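PDB 5LGC: ArCE4A from Arthrobacter sp. AW19M34-1, which probably removes acetyl groups from N-acetylglucosamine polymers such as chitin, as a NodB-like polysaccharide deacetylase of carbohydrate esterase family 4. Local coordinates for residues 27-32 and 170-175; 140-145 and 166-171; 80-85 and 120-125. All blocks are in the same frame, centred on the assembly; numbering follows the deposited sequence.

Contact 1: 27-32 and 170-175; sequences VALTFD and ILMHDI. With NAG (2-acetamido-2-deoxy-beta-D-glucopyranose), chain B; NAG (2-acetamido-2-deoxy-beta-D-glucopyranose), chain C.
M172 runs alongside F31, and the bend at its sulfur end (chi3 -56°) sets its methyl CE 3.6 Å from CE1 of the ring; SD lies obliquely to the ring centroid, a Met-aromatic contact suited to a long, pliable thioether. This is the tight face of two parallel strands. Farther along it, CG1 of V27 meets CD1 of I170 at 3.6 Å, and L29 brings CD2 to the same methyl, branched aliphatics filling a buried layer. Backbone bonds join the strands from I170 N to A28 O (2.9 Å) as far as D174 N to D32 O. T30 suits its place by having a hydroxyl: OG1 donates to I170 O at 2.6 Å from above the carbonyl plane, while T30 N grips the same oxygen. The other face is more polar and turns to the sugar. There CD1 of L171 crosses the D32 carboxylate, whose OD1 is salt-bridged to R120, and H173 places NE2 3.4 Å from C3 of the chain B NAG; I175, beyond the strand end, is partly exposed. Helix 177-192 packs on L29, F31 and M172, strand 54-57 adjoins 27-32 in the sheet, and helix 200-203 reaches A28 and T30 from the polar side.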
loop_
_atom_site.group_PDB
_atom_site.type_symbol
_atom_site.label_atom_id
_atom_site.label_comp_id
_atom_site.label_asym_id
_atom_site.label_seq_id
_atom_site.Cartn_x
_atom_site.Cartn_y
_atom_site.Cartn_z
ATOM N N VAL A 27 -10.798 -5.357 5.462
ATOM C CA VAL A 27 -9.493 -4.808 5.814
ATOM C C VAL A 27 -8.636 -4.696 4.551
ATOM O O VAL A 27 -8.751 -5.521 3.646
ATOM C CB VAL A 27 -8.790 -5.685 6.885
ATOM C CG1 VAL A 27 -7.293 -5.482 6.879
ATOM C CG2 VAL A 27 -9.350 -5.386 8.261
ATOM N N ALA A 28 -7.804 -3.659 4.475
ATOM C CA ALA A 28 -6.839 -3.536 3.388
ATOM C C ALA A 28 -5.402 -3.721 3.880
ATOM O O ALA A 28 -4.908 -2.929 4.682
ATOM C CB ALA A 28 -6.991 -2.187 2.704
ATOM N N LEU A 29 -4.739 -4.770 3.397
ATOM C CA LEU A 29 -3.316 -4.984 3.663
ATOM C C LEU A 29 -2.491 -4.179 2.676
ATOM O O LEU A 29 -2.642 -4.335 1.468
ATOM C CB LEU A 29 -2.949 -6.464 3.556
ATOM C CG LEU A 29 -3.753 -7.442 4.410
ATOM C CD1 LEU A 29 -3.241 -8.865 4.215
ATOM C CD2 LEU A 29 -3.682 -7.035 5.868
ATOM N N THR A 30 -1.627 -3.303 3.184
ATOM C CA THR A 30 -0.816 -2.467 2.305
ATOM C C THR A 30 0.670 -2.650 2.581
ATOM O O THR A 30 1.078 -2.880 3.717
ATOM C CB THR A 30 -1.168 -0.974 2.449
ATOM O OG1 THR A 30 -0.750 -0.509 3.736
ATOM C CG2 THR A 30 -2.669 -0.761 2.295
ATOM N N PHE A 31 1.473 -2.548 1.529
ATOM C CA PHE A 31 2.916 -2.716 1.647
ATOM C C PHE A 31 3.649 -1.543 1.027
ATOM O O PHE A 31 3.424 -1.200 -0.137
ATOM C CB PHE A 31 3.361 -4.021 0.987
ATOM C CG PHE A 31 2.699 -5.235 1.564
ATOM C CD1 PHE A 31 3.213 -5.845 2.694
ATOM C CD2 PHE A 31 1.547 -5.751 0.994
ATOM C CE1 PHE A 31 2.597 -6.962 3.239
ATOM C CE2 PHE A 31 0.927 -6.864 1.537
ATOM C CZ PHE A 31 1.456 -7.469 2.661
ATOM N N ASP A 32 4.538 -0.936 1.804
ATOM C CA ASP A 32 5.274 0.232 1.339
ATOM C C ASP A 32 6.717 -0.075 0.953
ATOM O O ASP A 32 7.315 -1.028 1.458
ATOM C CB ASP A 32 5.266 1.317 2.414
ATOM C CG ASP A 32 3.940 2.036 2.506
ATOM O OD1 ASP A 32 2.897 1.446 2.156
ATOM O OD2 ASP A 32 3.945 3.205 2.930
ATOM N N ILE A 170 -4.013 -1.452 6.994
ATOM C CA ILE A 170 -2.869 -1.911 7.765
ATOM C C ILE A 170 -1.567 -1.600 7.043
ATOM O O ILE A 170 -1.416 -1.893 5.861
ATOM C CB ILE A 170 -2.961 -3.420 8.037
ATOM C CG1 ILE A 170 -4.270 -3.741 8.759
ATOM C CG2 ILE A 170 -1.766 -3.896 8.854
ATOM C CD1 ILE A 170 -4.459 -5.210 9.033
ATOM N N LEU A 171 -0.628 -0.990 7.758
ATOM C CA LEU A 171 0.635 -0.609 7.150
ATOM C C LEU A 171 1.731 -1.625 7.424
ATOM O O LEU A 171 2.090 -1.886 8.574
ATOM C CB LEU A 171 1.083 0.766 7.645
ATOM C CG LEU A 171 2.503 1.138 7.214
ATOM C CD1 LEU A 171 2.606 1.271 5.706
ATOM C CD2 LEU A 171 2.961 2.419 7.898
ATOM N N MET A 172 2.259 -2.190 6.348
ATOM C CA MET A 172 3.404 -3.079 6.416
ATOM C C MET A 172 4.424 -2.624 5.393
ATOM O O MET A 172 4.126 -1.782 4.543
ATOM C CB MET A 172 2.983 -4.528 6.169
ATOM C CG MET A 172 2.470 -5.223 7.421
ATOM S SD MET A 172 1.599 -6.759 7.070
ATOM C CE MET A 172 0.348 -6.168 5.936
ATOM N N HIS A 173 5.634 -3.160 5.470
ATOM C CA HIS A 173 6.662 -2.744 4.532
ATOM C C HIS A 173 7.248 -3.915 3.766
ATOM O O HIS A 173 7.688 -4.903 4.348
ATOM C CB HIS A 173 7.769 -1.980 5.256
ATOM C CG HIS A 173 7.337 -0.640 5.757
ATOM N ND1 HIS A 173 6.529 -0.484 6.863
ATOM C CD2 HIS A 173 7.584 0.608 5.292
ATOM C CE1 HIS A 173 6.309 0.804 7.066
ATOM N NE2 HIS A 173 6.935 1.487 6.126
ATOM N N ASP A 174 7.249 -3.783 2.447
ATOM C CA ASP A 174 7.816 -4.786 1.563
ATOM C C ASP A 174 9.316 -4.531 1.411
ATOM O O ASP A 174 9.805 -4.195 0.329
ATOM C CB ASP A 174 7.096 -4.760 0.210
ATOM C CG ASP A 174 7.682 -5.741 -0.788
ATOM O OD1 ASP A 174 8.402 -6.674 -0.366
ATOM O OD2 ASP A 174 7.429 -5.567 -1.997
ATOM N N ILE A 175 10.041 -4.691 2.513
ATOM C CA ILE A 175 11.462 -4.379 2.547
ATOM C C ILE A 175 12.255 -5.460 3.254
ATOM O O ILE A 175 13.464 -5.337 3.415
ATOM C CB ILE A 175 11.740 -3.034 3.273
ATOM C CG1 ILE A 175 11.227 -3.091 4.714
ATOM C CG2 ILE A 175 11.106 -1.878 2.537
ATOM C CD1 ILE A 175 11.566 -1.856 5.565
HETATM C C1 NAG B . 8.575 5.063 8.238
HETATM C C2 NAG B . 8.547 5.133 6.790
HETATM C C3 NAG B . 9.371 3.919 6.314
HETATM C C4 NAG B . 10.783 4.195 6.737
HETATM C C5 NAG B . 10.793 4.332 8.265
HETATM C C6 NAG B . 12.229 4.618 8.715
HETATM C C7 NAG B . 6.591 5.246 5.244
HETATM C C8 NAG B . 5.104 4.913 5.153
HETATM N N2 NAG B . 7.140 4.929 6.416
HETATM O O3 NAG B . 9.297 3.769 4.897
HETATM O O4 NAG B . 11.619 3.083 6.378
HETATM O O5 NAG B . 9.930 5.397 8.690
HETATM O O6 NAG B . 12.694 5.828 8.104
HETATM O O7 NAG B . 7.139 5.935 4.390
HETATM C C1 NAG C . 5.765 7.156 12.149
HETATM C C2 NAG C . 7.298 7.139 12.190
HETATM C C3 NAG C . 7.802 7.248 10.760
HETATM C C4 NAG C . 7.267 6.061 9.986
HETATM C C5 NAG C . 5.740 6.131 9.998
HETATM C C6 NAG C . 5.161 5.003 9.137
HETATM C C7 NAG C . 7.528 9.568 12.747
HETATM C C8 NAG C . 8.143 10.540 13.749
HETATM N N2 NAG C . 7.782 8.268 13.011
HETATM O O1 NAG C . 5.239 6.999 13.470
HETATM O O3 NAG C . 9.238 7.214 10.758
HETATM O O4 NAG C . 7.701 6.116 8.639
HETATM O O5 NAG C . 5.267 6.071 11.360
HETATM O O6 NAG C . 5.586 3.736 9.647
HETATM O O7 NAG C . 6.887 9.997 11.785
#

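Contact 2: 140-145 and 166-171; sequences LWDVDT and PGSIIL. With NAG (2-acetamido-2-deoxy-beta-D-glucopyranose), chain C.
V143 pairs with I170 and D144 with L171 in a short parallel bridge, and just before it I169 O accepts from two successive amides, D142 N at 3.1 Å and V143 N at 3.2 Å. D142 then turns its carboxylate back onto 168-169: OD1 takes I169 N at 2.6 Å and OD2 takes the hydroxyl of S168 through its syn lone pair, also at 2.6 Å. Two bonds thus hold the carboxylate's rotation, a task for which a short acidic side chain is well suited. CG lies between the backbone N and the carbonyl carbon (chi1 69°), which brings both oxygens within range. W141 offers a broad apolar face: CD2 of L171 sits over its six-membered ring, 3.8 Å from the centroid and 14° off the normal, a CH-pi contact. At the ring's rim, on the same side of its plane as L171, CZ2 comes 3.5 Å from the obliquely approaching C6 of the chain C NAG, whose O6 also makes a weak bond to D144 OD2; D144 OD1 is held by the amide of L146. T145 closes the pairing with OG1 on L171 O at 2.6 Å, in the carbonyl plane. Helix 153-163 packs against V143, T145 and I170, while strand 26-32 flanks strand 168-173 on its other edge.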
loop_
_atom_site.group_PDB
_atom_site.type_symbol
_atom_site.label_atom_id
_atom_site.label_comp_id
_atom_site.label_asym_id
_atom_site.label_seq_id
_atom_site.Cartn_x
_atom_site.Cartn_y
_atom_site.Cartn_z
ATOM N N LEU A 140 -3.431 7.128 4.040
ATOM C CA LEU A 140 -2.575 6.869 5.182
ATOM C C LEU A 140 -2.864 5.463 5.702
ATOM O O LEU A 140 -3.011 4.529 4.916
ATOM C CB LEU A 140 -2.779 7.930 6.270
ATOM C CG LEU A 140 -2.191 9.334 6.039
ATOM C CD1 LEU A 140 -0.691 9.277 5.820
ATOM C CD2 LEU A 140 -2.862 10.079 4.890
ATOM N N TRP A 141 -2.952 5.314 7.017
ATOM C CA TRP A 141 -3.198 4.011 7.628
ATOM C C TRP A 141 -3.804 4.213 9.003
ATOM O O TRP A 141 -3.695 5.296 9.577
ATOM C CB TRP A 141 -1.899 3.209 7.737
ATOM C CG TRP A 141 -0.859 3.955 8.494
ATOM C CD1 TRP A 141 -0.668 3.951 9.845
ATOM C CD2 TRP A 141 0.115 4.853 7.953
ATOM N NE1 TRP A 141 0.370 4.781 10.177
ATOM C CE2 TRP A 141 0.869 5.347 9.034
ATOM C CE3 TRP A 141 0.428 5.281 6.657
ATOM C CZ2 TRP A 141 1.915 6.250 8.862
ATOM C CZ3 TRP A 141 1.469 6.178 6.488
ATOM C CH2 TRP A 141 2.199 6.652 7.585
ATOM N N ASP A 142 -4.438 3.184 9.554
ATOM C CA ASP A 142 -4.914 3.313 10.925
ATOM C C ASP A 142 -4.275 2.248 11.807
ATOM O O ASP A 142 -4.353 2.316 13.031
ATOM C CB ASP A 142 -6.438 3.235 10.993
ATOM C CG ASP A 142 -6.962 1.862 10.664
ATOM O OD1 ASP A 142 -6.529 1.294 9.642
ATOM O OD2 ASP A 142 -7.799 1.347 11.437
ATOM N N VAL A 143 -3.627 1.275 11.181
ATOM C CA VAL A 143 -2.878 0.273 11.925
ATOM C C VAL A 143 -1.423 0.273 11.475
ATOM O O VAL A 143 -1.113 -0.048 10.327
ATOM C CB VAL A 143 -3.470 -1.149 11.751
ATOM C CG1 VAL A 143 -2.682 -2.152 12.580
ATOM C CG2 VAL A 143 -4.937 -1.171 12.161
ATOM N N ASP A 144 -0.530 0.638 12.385
ATOM C CA ASP A 144 0.896 0.597 12.099
ATOM C C ASP A 144 1.494 -0.640 12.752
ATOM O O ASP A 144 1.611 -0.702 13.974
ATOM C CB ASP A 144 1.585 1.868 12.603
ATOM C CG ASP A 144 2.997 2.020 12.071
ATOM O OD1 ASP A 144 3.540 1.049 11.500
ATOM O OD2 ASP A 144 3.569 3.116 12.230
ATOM N N THR A 145 1.868 -1.628 11.941
ATOM C CA THR A 145 2.427 -2.875 12.464
ATOM C C THR A 145 3.810 -2.669 13.063
ATOM O O THR A 145 4.299 -3.513 13.816
ATOM C CB THR A 145 2.522 -3.962 11.374
ATOM O OG1 THR A 145 3.295 -3.476 10.267
ATOM C CG2 THR A 145 1.136 -4.354 10.897
ATOM N N PRO A 166 -13.067 -3.018 11.262
ATOM C CA PRO A 166 -13.684 -2.969 9.932
ATOM C C PRO A 166 -13.342 -1.673 9.202
ATOM O O PRO A 166 -13.562 -0.589 9.735
ATOM C CB PRO A 166 -15.180 -3.048 10.235
ATOM C CG PRO A 166 -15.259 -3.738 11.564
ATOM C CD PRO A 166 -14.051 -3.287 12.325
ATOM N N GLY A 167 -12.788 -1.794 8.002
ATOM C CA GLY A 167 -12.406 -0.633 7.224
ATOM C C GLY A 167 -10.975 -0.197 7.480
ATOM O O GLY A 167 -10.519 0.808 6.937
ATOM N N SER A 168 -10.260 -0.944 8.312
ATOM C CA SER A 168 -8.883 -0.585 8.622
ATOM C C SER A 168 -7.983 -0.688 7.403
ATOM O O SER A 168 -8.218 -1.492 6.491
ATOM C CB SER A 168 -8.314 -1.468 9.735
ATOM O OG SER A 168 -8.741 -1.031 11.009
ATOM N N ILE A 169 -6.954 0.149 7.403
ATOM C CA ILE A 169 -5.854 0.043 6.466
ATOM C C ILE A 169 -4.594 -0.288 7.256
ATOM O O ILE A 169 -4.164 0.492 8.099
ATOM C CB ILE A 169 -5.654 1.343 5.683
ATOM C CG1 ILE A 169 -6.890 1.643 4.839
ATOM C CG2 ILE A 169 -4.404 1.256 4.820
ATOM C CD1 ILE A 169 -6.846 2.984 4.158
ATOM N N ILE A 170 -4.013 -1.452 6.994
ATOM C CA ILE A 170 -2.869 -1.911 7.765
ATOM C C ILE A 170 -1.567 -1.600 7.043
ATOM O O ILE A 170 -1.416 -1.893 5.861
ATOM C CB ILE A 170 -2.961 -3.420 8.037
ATOM C CG1 ILE A 170 -4.270 -3.741 8.759
ATOM C CG2 ILE A 170 -1.766 -3.896 8.854
ATOM C CD1 ILE A 170 -4.459 -5.210 9.033
ATOM N N LEU A 171 -0.628 -0.990 7.758
ATOM C CA LEU A 171 0.635 -0.609 7.150
ATOM C C LEU A 171 1.731 -1.625 7.424
ATOM O O LEU A 171 2.090 -1.886 8.574
ATOM C CB LEU A 171 1.083 0.766 7.645
ATOM C CG LEU A 171 2.503 1.138 7.214
ATOM C CD1 LEU A 171 2.606 1.271 5.706
ATOM C CD2 LEU A 171 2.961 2.419 7.898
HETATM C C1 NAG C . 5.765 7.156 12.149
HETATM C C2 NAG C . 7.298 7.139 12.190
HETATM C C3 NAG C . 7.802 7.248 10.760
HETATM C C4 NAG C . 7.267 6.061 9.986
HETATM C C5 NAG C . 5.740 6.131 9.998
HETATM C C6 NAG C . 5.161 5.003 9.137
HETATM C C7 NAG C . 7.528 9.568 12.747
HETATM C C8 NAG C . 8.143 10.540 13.749
HETATM N N2 NAG C . 7.782 8.268 13.011
HETATM O O1 NAG C . 5.239 6.999 13.470
HETATM O O3 NAG C . 9.238 7.214 10.758
HETATM O O4 NAG C . 7.701 6.116 8.639
HETATM O O5 NAG C . 5.267 6.071 11.360
HETATM O O6 NAG C . 5.586 3.736 9.647
HETATM O O7 NAG C . 6.887 9.997 11.785
#

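Contact 3: 80-85 and 120-125; sequences GSHTFD and RPPYGA. With NAG (2-acetamido-2-deoxy-beta-D-glucopyranose), chain B; NAG (2-acetamido-2-deoxy-beta-D-glucopyranose), chain C.
S81 O accepts the amide of R120 at 2.8 Å, with an N-H...O angle of 165°, and this bond ties the end of strand 78-81 to the loop between helices 94-112 and 128-131 that carries R120. S81 serves a second time through its side chain: OG accepts the amide of T83 at 3.1 Å, an ST turn that bends the chain as it leaves the strand, and a small hydroxyl residue is what such a turn needs. Between them H82 stands out with CG anti to its backbone N (chi1 -156°). Its ring approaches R120 edge-on, CD2 lying 3.0 Å from R120 O near the ring plane, and the same carbon lies 4.0 Å from R120 CB. The arginine is extended through its first two torsions and bends at chi3 (-80°), so its aliphatic part lines the histidine while its guanidinium goes elsewhere, to a salt bridge with D32 and to T30, V139 and L140. P122 supplies a compact, rigid ring to the turn: its CG comes 3.4 Å from OG1 of T83 and 3.6 Å from H82 O, and its CD meets the methyl CG2 of T83 at 3.6 Å. Past the prolines, Y123 turns its ring edge toward O6 of the chain B NAG, and so forms one wall of the sugar site. HTFDH and RPPYG resemble recurring sequence motifs of NodB-type deacetylases. In relatives, the two histidines of the former and an aspartate hold a metal ion, and the meeting of H82 with H86 and its weak bond to D33 are consistent with that. Around this turn, helix 94-112 touches S81 and T83 and strand 54-57 meets H82 and R120 through F56, while R120 leans on I169 and L171 of strand 168-173.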
loop_
_atom_site.group_PDB
_atom_site.type_symbol
_atom_site.label_atom_id
_atom_site.label_comp_id
_atom_site.label_asym_id
_atom_site.label_seq_id
_atom_site.Cartn_x
_atom_site.Cartn_y
_atom_site.Cartn_z
ATOM N N GLY A 80 -0.198 1.870 -5.719
ATOM C CA GLY A 80 -0.290 3.274 -5.385
ATOM C C GLY A 80 1.103 3.863 -5.375
ATOM O O GLY A 80 2.086 3.132 -5.423
ATOM N N SER A 81 1.192 5.184 -5.312
ATOM C CA SER A 81 2.485 5.856 -5.324
ATOM C C SER A 81 3.004 6.096 -3.915
ATOM O O SER A 81 2.240 6.466 -3.026
ATOM C CB SER A 81 2.377 7.186 -6.070
ATOM O OG SER A 81 3.584 7.923 -5.975
ATOM N N HIS A 82 4.303 5.888 -3.708
ATOM C CA HIS A 82 4.927 6.287 -2.453
ATOM C C HIS A 82 5.967 7.376 -2.703
ATOM O O HIS A 82 6.882 7.564 -1.898
ATOM C CB HIS A 82 5.568 5.093 -1.743
ATOM C CG HIS A 82 5.699 5.283 -0.263
ATOM N ND1 HIS A 82 6.689 4.680 0.486
ATOM C CD2 HIS A 82 4.968 6.022 0.608
ATOM C CE1 HIS A 82 6.555 5.035 1.753
ATOM N NE2 HIS A 82 5.521 5.850 1.852
ATOM N N THR A 83 5.777 8.102 -3.809
ATOM C CA THR A 83 6.710 9.104 -4.351
ATOM C C THR A 83 7.958 8.426 -4.913
ATOM O O THR A 83 8.061 7.203 -4.914
ATOM C CB THR A 83 7.140 10.181 -3.317
ATOM O OG1 THR A 83 8.008 9.598 -2.335
ATOM C CG2 THR A 83 5.918 10.817 -2.635
ATOM N N PHE A 84 8.907 9.221 -5.399
ATOM C CA PHE A 84 10.021 8.653 -6.141
ATOM C C PHE A 84 11.130 8.125 -5.245
ATOM O O PHE A 84 11.579 7.000 -5.417
ATOM C CB PHE A 84 10.598 9.674 -7.117
ATOM C CG PHE A 84 11.569 9.076 -8.089
ATOM C CD1 PHE A 84 11.120 8.294 -9.142
ATOM C CD2 PHE A 84 12.926 9.273 -7.939
ATOM C CE1 PHE A 84 12.010 7.726 -10.033
ATOM C CE2 PHE A 84 13.822 8.709 -8.827
ATOM C CZ PHE A 84 13.364 7.934 -9.873
ATOM N N ASP A 85 11.576 8.928 -4.289
ATOM C CA ASP A 85 12.697 8.523 -3.454
ATOM C C ASP A 85 12.416 8.671 -1.962
ATOM O O ASP A 85 13.341 8.895 -1.177
ATOM C CB ASP A 85 13.937 9.329 -3.825
ATOM C CG ASP A 85 13.657 10.811 -3.887
ATOM O OD1 ASP A 85 12.764 11.268 -3.146
ATOM O OD2 ASP A 85 14.316 11.515 -4.679
ATOM N N ARG A 120 0.510 7.523 -1.076
ATOM C CA ARG A 120 0.766 7.595 0.362
ATOM C C ARG A 120 1.970 8.494 0.621
ATOM O O ARG A 120 3.057 8.240 0.117
ATOM C CB ARG A 120 0.999 6.202 0.951
ATOM C CG ARG A 120 1.331 6.184 2.445
ATOM C CD ARG A 120 1.344 4.756 2.988
ATOM N NE ARG A 120 0.003 4.236 3.256
ATOM C CZ ARG A 120 -0.294 2.945 3.378
ATOM N NH1 ARG A 120 0.646 2.020 3.235
ATOM N NH2 ARG A 120 -1.544 2.573 3.626
ATOM N N PRO A 121 1.773 9.568 1.397
ATOM C CA PRO A 121 2.904 10.456 1.694
ATOM C C PRO A 121 3.938 9.789 2.599
ATOM O O PRO A 121 3.564 9.173 3.600
ATOM C CB PRO A 121 2.245 11.651 2.393
ATOM C CG PRO A 121 0.947 11.124 2.930
ATOM C CD PRO A 121 0.503 10.060 1.958
ATOM N N PRO A 122 5.226 9.890 2.235
ATOM C CA PRO A 122 6.314 9.343 3.051
ATOM C C PRO A 122 6.278 9.866 4.481
ATOM O O PRO A 122 6.051 11.059 4.693
ATOM C CB PRO A 122 7.571 9.823 2.317
ATOM C CG PRO A 122 7.135 9.906 0.890
ATOM C CD PRO A 122 5.718 10.422 0.952
ATOM N N TYR A 123 6.476 8.965 5.443
ATOM C CA TYR A 123 6.478 9.288 6.872
ATOM C C TYR A 123 5.122 9.791 7.351
ATOM O O TYR A 123 4.989 10.245 8.485
ATOM C CB TYR A 123 7.582 10.306 7.183
ATOM C CG TYR A 123 8.876 9.927 6.506
ATOM C CD1 TYR A 123 9.595 8.818 6.927
ATOM C CD2 TYR A 123 9.357 10.647 5.416
ATOM C CE1 TYR A 123 10.771 8.446 6.298
ATOM C CE2 TYR A 123 10.532 10.280 4.780
ATOM C CZ TYR A 123 11.233 9.177 5.226
ATOM O OH TYR A 123 12.401 8.804 4.599
ATOM N N GLY A 124 4.114 9.681 6.488
ATOM C CA GLY A 124 2.772 10.135 6.803
ATOM C C GLY A 124 2.692 11.648 6.863
ATOM O O GLY A 124 1.682 12.214 7.281
ATOM N N ALA A 125 3.767 12.298 6.432
ATOM C CA ALA A 125 3.886 13.746 6.513
ATOM C C ALA A 125 3.181 14.434 5.348
ATOM O O ALA A 125 3.542 14.241 4.187
ATOM C CB ALA A 125 5.359 14.151 6.560
HETATM C C1 NAG B . 8.575 5.063 8.238
HETATM C C2 NAG B . 8.547 5.133 6.790
HETATM C C3 NAG B . 9.371 3.919 6.314
HETATM C C4 NAG B . 10.783 4.195 6.737
HETATM C C5 NAG B . 10.793 4.332 8.265
HETATM C C6 NAG B . 12.229 4.618 8.715
HETATM C C7 NAG B . 6.591 5.246 5.244
HETATM C C8 NAG B . 5.104 4.913 5.153
HETATM N N2 NAG B . 7.140 4.929 6.416
HETATM O O3 NAG B . 9.297 3.769 4.897
HETATM O O4 NAG B . 11.619 3.083 6.378
HETATM O O5 NAG B . 9.930 5.397 8.690
HETATM O O6 NAG B . 12.694 5.828 8.104
HETATM O O7 NAG B . 7.139 5.935 4.390
HETATM C C1 NAG C . 5.765 7.156 12.149
HETATM C C2 NAG C . 7.298 7.139 12.190
HETATM C C3 NAG C . 7.802 7.248 10.760
HETATM C C4 NAG C . 7.267 6.061 9.986
HETATM C C5 NAG C . 5.740 6.131 9.998
HETATM C C6 NAG C . 5.161 5.003 9.137
HETATM C C7 NAG C . 7.528 9.568 12.747
HETATM C C8 NAG C . 8.143 10.540 13.749
HETATM N N2 NAG C . 7.782 8.268 13.011
HETATM O O1 NAG C . 5.239 6.999 13.470
HETATM O O3 NAG C . 9.238 7.214 10.758
HETATM O O4 NAG C . 7.701 6.116 8.639
HETATM O O5 NAG C . 5.267 6.071 11.360
HETATM O O6 NAG C . 5.586 3.736 9.647
HETATM O O7 NAG C . 6.887 9.997 11.785
#

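How the contacts relate
All three contacts belong to the same NodB-homology domain and reach the same parallel sheet, the larger of two. Contacts 1 and 2 are close, their centres about 8 Å apart, and share strand 168-173, which is flanked by strand 26-32 on one edge and 143-144 on the other. Contact 3 lies about 13 Å from contact 1 and 15 Å from contact 2, centre to centre. Along the chain, contact 3 falls between the two segments of contact 1 and closes before contact 2 opens. R120 links all three, reaching D32, L140 and L171. Contacts 1 and 3 touch both NAG units and contact 2 the chain C one, consistent with a sugar-binding cleft assembled from distant parts of the sequence.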